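Local coordinates for protein acetamidase (Bacillus halodurans, PDB 2II1) that binds calcium ions and probably hydrolyses carbon-nitrogen bonds, other than peptide bonds, in linear amides, at residues 33-37 with 38-42; 160-163 with 164-167. All coordinates share one frame; numbering follows the deposited sequence.

Contact 1: 33-37 with 38-42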
loop_
_atom_site.group_PDB
_atom_site.type_symbol
_atom_site.label_atom_id
_atom_site.label_comp_id
_atom_site.label_asym_id
_atom_site.label_seq_id
_atom_site.Cartn_x
_atom_site.Cartn_y
_atom_site.Cartn_z
ATOM N N GLU A 33 24.590 -0.573 -17.798
ATOM C CA GLU A 33 25.367 0.005 -16.685
ATOM C C GLU A 33 24.784 1.376 -16.342
ATOM O O GLU A 33 24.544 2.181 -17.237
ATOM C CB GLU A 33 26.851 0.136 -17.055
ATOM N N THR A 34 24.576 1.644 -15.053
ATOM C CA THR A 34 23.877 2.854 -14.603
ATOM C C THR A 34 24.706 3.717 -13.636
ATOM O O THR A 34 25.527 3.212 -12.890
ATOM C CB THR A 34 22.527 2.482 -13.873
ATOM O OG1 THR A 34 22.820 2.028 -12.551
ATOM C CG2 THR A 34 21.732 1.388 -14.641
ATOM N N LYS A 35 24.485 5.026 -13.646
ATOM C CA LYS A 35 25.006 5.857 -12.559
ATOM C C LYS A 35 23.875 6.022 -11.534
ATOM O O LYS A 35 22.698 5.755 -11.851
ATOM C CB LYS A 35 25.462 7.206 -13.079
ATOM C CG LYS A 35 26.356 7.144 -14.292
ATOM C CD LYS A 35 26.933 8.505 -14.545
ATOM C CE LYS A 35 28.044 8.498 -15.573
ATOM N NZ LYS A 35 28.081 9.838 -16.205
ATOM N N ASP A 36 24.215 6.426 -10.307
ATOM C CA ASP A 36 23.190 6.631 -9.261
ATOM C C ASP A 36 22.385 7.851 -9.658
ATOM O O ASP A 36 22.779 8.530 -10.617
ATOM C CB ASP A 36 23.774 6.728 -7.833
ATOM C CG ASP A 36 24.521 8.037 -7.535
ATOM O OD1 ASP A 36 24.334 9.056 -8.223
ATOM O OD2 ASP A 36 25.301 8.059 -6.557
ATOM N N CYS A 37 21.264 8.131 -8.982
ATOM C CA CYS A 37 20.392 9.212 -9.489
ATOM C C CYS A 37 20.931 10.615 -9.247
ATOM O O CYS A 37 20.311 11.586 -9.666
ATOM C CB CYS A 37 18.903 9.070 -9.094
ATOM S SG CYS A 37 18.466 9.318 -7.431
ATOM N N PHE A 38 22.087 10.719 -8.600
ATOM C CA PHE A 38 22.838 11.982 -8.564
ATOM C C PHE A 38 23.933 12.062 -9.620
ATOM O O PHE A 38 24.735 13.006 -9.585
ATOM C CB PHE A 38 23.471 12.196 -7.186
ATOM C CG PHE A 38 22.523 11.983 -6.072
ATOM C CD1 PHE A 38 21.490 12.894 -5.851
ATOM C CD2 PHE A 38 22.623 10.844 -5.267
ATOM C CE1 PHE A 38 20.571 12.702 -4.831
ATOM C CE2 PHE A 38 21.707 10.631 -4.223
ATOM C CZ PHE A 38 20.683 11.566 -3.998
ATOM N N SER A 39 23.963 11.100 -10.552
ATOM C CA SER A 39 25.098 10.937 -11.485
ATOM C C SER A 39 26.419 10.807 -10.721
ATOM O O SER A 39 27.455 11.323 -11.144
ATOM C CB SER A 39 25.180 12.103 -12.495
ATOM O OG SER A 39 24.369 11.907 -13.645
ATOM N N ASP A 40 26.367 10.124 -9.583
ATOM C CA ASP A 40 27.552 9.794 -8.776
ATOM C C ASP A 40 28.267 11.048 -8.171
ATOM O O ASP A 40 29.470 11.016 -7.816
ATOM C CB ASP A 40 28.502 8.889 -9.602
ATOM C CG ASP A 40 27.807 7.621 -10.155
ATOM O OD1 ASP A 40 26.858 7.085 -9.535
ATOM O OD2 ASP A 40 28.227 7.136 -11.226
ATOM N N GLN A 41 27.505 12.142 -8.033
ATOM C CA GLN A 41 28.047 13.423 -7.582
ATOM C C GLN A 41 28.319 13.491 -6.086
ATOM O O GLN A 41 29.208 14.228 -5.653
ATOM C CB GLN A 41 27.112 14.563 -7.962
ATOM C CG GLN A 41 27.089 14.818 -9.452
ATOM C CD GLN A 41 26.228 15.987 -9.807
ATOM O OE1 GLN A 41 26.651 17.121 -9.651
ATOM N NE2 GLN A 41 25.008 15.724 -10.262
ATOM N N ILE A 42 27.542 12.751 -5.297
ATOM C CA ILE A 42 27.721 12.723 -3.858
ATOM C C ILE A 42 28.575 11.512 -3.469
ATOM O O ILE A 42 28.152 10.366 -3.611
ATOM C CB ILE A 42 26.361 12.705 -3.125
ATOM C CG1 ILE A 42 25.419 13.756 -3.745
ATOM C CG2 ILE A 42 26.559 12.962 -1.633
ATOM C CD1 ILE A 42 24.195 14.096 -2.931
HETATM O O HOH W 1 26.213 10.326 -5.551
#

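Contact 2: 160-163 with 164-167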
loop_
_atom_site.group_PDB
_atom_site.type_symbol
_atom_site.label_atom_id
_atom_site.label_comp_id
_atom_site.label_asym_id
_atom_site.label_seq_id
_atom_site.Cartn_x
_atom_site.Cartn_y
_atom_site.Cartn_z
ATOM N N ASP A 160 8.808 -3.656 -6.541
ATOM C CA ASP A 160 8.600 -4.964 -7.170
ATOM C C ASP A 160 9.322 -5.075 -8.516
ATOM O O ASP A 160 9.408 -6.166 -9.096
ATOM C CB ASP A 160 7.100 -5.250 -7.318
ATOM C CG ASP A 160 6.441 -5.568 -5.980
ATOM O OD1 ASP A 160 6.960 -6.442 -5.273
ATOM O OD2 ASP A 160 5.415 -4.949 -5.623
ATOM N N ILE A 161 9.870 -3.965 -8.994
ATOM C CA ILE A 161 10.736 -3.984 -10.190
ATOM C C ILE A 161 12.144 -4.386 -9.770
ATOM O O ILE A 161 13.010 -3.542 -9.521
ATOM C CB ILE A 161 10.699 -2.649 -10.959
ATOM C CG1 ILE A 161 9.262 -2.296 -11.342
ATOM C CG2 ILE A 161 11.546 -2.713 -12.255
ATOM C CD1 ILE A 161 9.155 -1.068 -12.259
ATOM N N LYS A 162 12.327 -5.700 -9.692
ATOM C CA LYS A 162 13.455 -6.332 -9.015
ATOM C C LYS A 162 13.778 -7.602 -9.752
ATOM O O LYS A 162 13.070 -7.971 -10.660
ATOM C CB LYS A 162 13.135 -6.633 -7.547
ATOM C CG LYS A 162 12.086 -7.665 -7.318
ATOM C CD LYS A 162 11.568 -7.571 -5.893
ATOM C CE LYS A 162 10.541 -8.655 -5.610
ATOM N NZ LYS A 162 10.972 -10.014 -6.043
ATOM N N PRO A 163 14.865 -8.278 -9.372
ATOM C CA PRO A 163 15.214 -9.458 -10.136
ATOM C C PRO A 163 14.103 -10.502 -10.112
ATOM O O PRO A 163 13.472 -10.735 -9.050
ATOM C CB PRO A 163 16.493 -9.957 -9.448
ATOM C CG PRO A 163 17.035 -8.806 -8.772
ATOM C CD PRO A 163 15.820 -8.049 -8.277
ATOM N N GLY A 164 13.855 -11.100 -11.280
ATOM C CA GLY A 164 12.829 -12.156 -11.441
ATOM C C GLY A 164 11.436 -11.621 -11.785
ATOM O O GLY A 164 10.490 -12.397 -12.008
ATOM N N THR A 165 11.317 -10.297 -11.825
ATOM C CA THR A 165 10.087 -9.607 -12.232
ATOM C C THR A 165 10.124 -9.361 -13.748
ATOM O O THR A 165 11.198 -9.087 -14.319
ATOM C CB THR A 165 9.919 -8.262 -11.432
ATOM O OG1 THR A 165 9.699 -8.528 -10.036
ATOM C CG2 THR A 165 8.763 -7.407 -11.963
ATOM N N THR A 166 8.976 -9.537 -14.401
ATOM C CA THR A 166 8.769 -9.100 -15.779
ATOM C C THR A 166 8.013 -7.772 -15.786
ATOM O O THR A 166 6.978 -7.680 -15.153
ATOM C CB THR A 166 7.936 -10.134 -16.547
ATOM O OG1 THR A 166 8.639 -11.380 -16.532
ATOM C CG2 THR A 166 7.726 -9.737 -17.936
ATOM N N VAL A 167 8.538 -6.772 -16.511
ATOM C CA VAL A 167 7.970 -5.441 -16.601
ATOM C C VAL A 167 7.355 -5.310 -17.981
ATOM O O VAL A 167 7.945 -5.755 -18.963
ATOM C CB VAL A 167 9.068 -4.354 -16.490
ATOM C CG1 VAL A 167 8.431 -2.953 -16.462
ATOM C CG2 VAL A 167 9.893 -4.574 -15.277
HETATM O O HOH W 2 10.600 -10.603 -8.711
#

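Contact 1: 33-37 with 38-42
Asp36 turns its CG between its own backbone N and carbonyl carbon (chi1 73°), while Asp40 sets CG beside its backbone N, and these two rotations let each carboxylate reach the other residue's amide. Asp36 OD1 accepts the N-H of Asp40 at 2.7 Å, from above the carboxylate plane. In return, Asp36 N gives a nearly straight bond (172°) to Asp40 OD1 at 2.8 Å. A second, weak bond from Phe38 N to Asp36 OD1 closes an Asx turn. The chain folds here as two successive reversals just after strand 28-34: a type I turn from Asp36 to Ser39, held by Ser39 N to Asp36 O, then a type I' turn from Phe38 to Gln41. The carboxylate planes stand 70° apart, with OD1 of Asp36 and OD1 of Asp40 3.5 Å from each other; the amides bound to each probably offset this like-charge approach. Asp36 OD2 is taken up by a water at 2.6 Å, which also bonds to N and O of Ile42. Cys37 SG sits over one face of the Phe38 ring, 4.6 Å from its centroid, and Ile42 CD1 covers the opposite face. The Cys37 side chain also comes within about 3 Å, nearest atoms, of a bound calcium ion, alongside the calcium ligands Asp182 and Glu198.

Contact 2: 160-163 with 164-167
Thr165 reaches back over the loop that precedes it and bonds to Asp160. Its CB already lies 3.2 Å from Asp160 O, with Lys162 O also near. From there the side chain forks. The hydroxyl stands beside the residue's own backbone N (chi1 -66°), a setting that sends OG1 to Asp160 O at 2.6 Å, nearly along the C=O axis (173°). Thr165 OG1 also receives a hydrogen from a water at 2.6 Å, so the hydroxyl is donor and acceptor at once, and CG of Lys162 passes 3.7 Å from OG1. The methyl CG2 also packs against Asp160 O. On the backbone, Thr165 N bonds to Lys162 O at 3.1 Å, closing a type II beta turn from Lys162 to Thr165. Gly164 takes the third place with a positive phi of 89°, where a CB would clash with Pro163 O. The water has two further partners: it donates to Pro163 O and accepts from Lys162 NZ, brought round by a bend at the end of the lysine chain. The turn delivers the chain into strand 166-170 of the large mixed sheet, and Leu220 of the adjacent strand 219-221 touches Asp160, Ile161 and Thr165. Where the strand begins, CG2 of Val167 meets CG2 of Ile161 at 3.9 Å, the two side chains crossing at about a right angle. A valine in place of Thr165 would probably leave Asp160 O without its hydroxyl donor and deprive the water of its acceptor there. One hydroxyl thus satisfies a backbone carbonyl and holds a water whose other bonds reach the turn and a lysine, which implies that the loop and the turn are tied mainly by polar bonds, with Ile161 and Val167 adding an apolar contact.

In the fold
Contacts 1 and 2 illustrate how a local turn can serve opposite ends of strands in one sheet: residues 33-42 leave strand 28-34, whereas residues 160-167 enter strand 166-170. Their centres are 21 Å apart and they do not touch. Contact 2 lies closer to the middle of the chain, about 9 Å from its centre against about 16 Å for contact 1, yet both are only partly buried. Contact 1 relies on acidic side chains gripping backbone amides, and contact 2 on a neutral hydroxyl meeting a carbonyl. Contact 1 also borders the calcium site directly, while the Ile161 side chain of contact 2 stays about 11 Å from a bound ion.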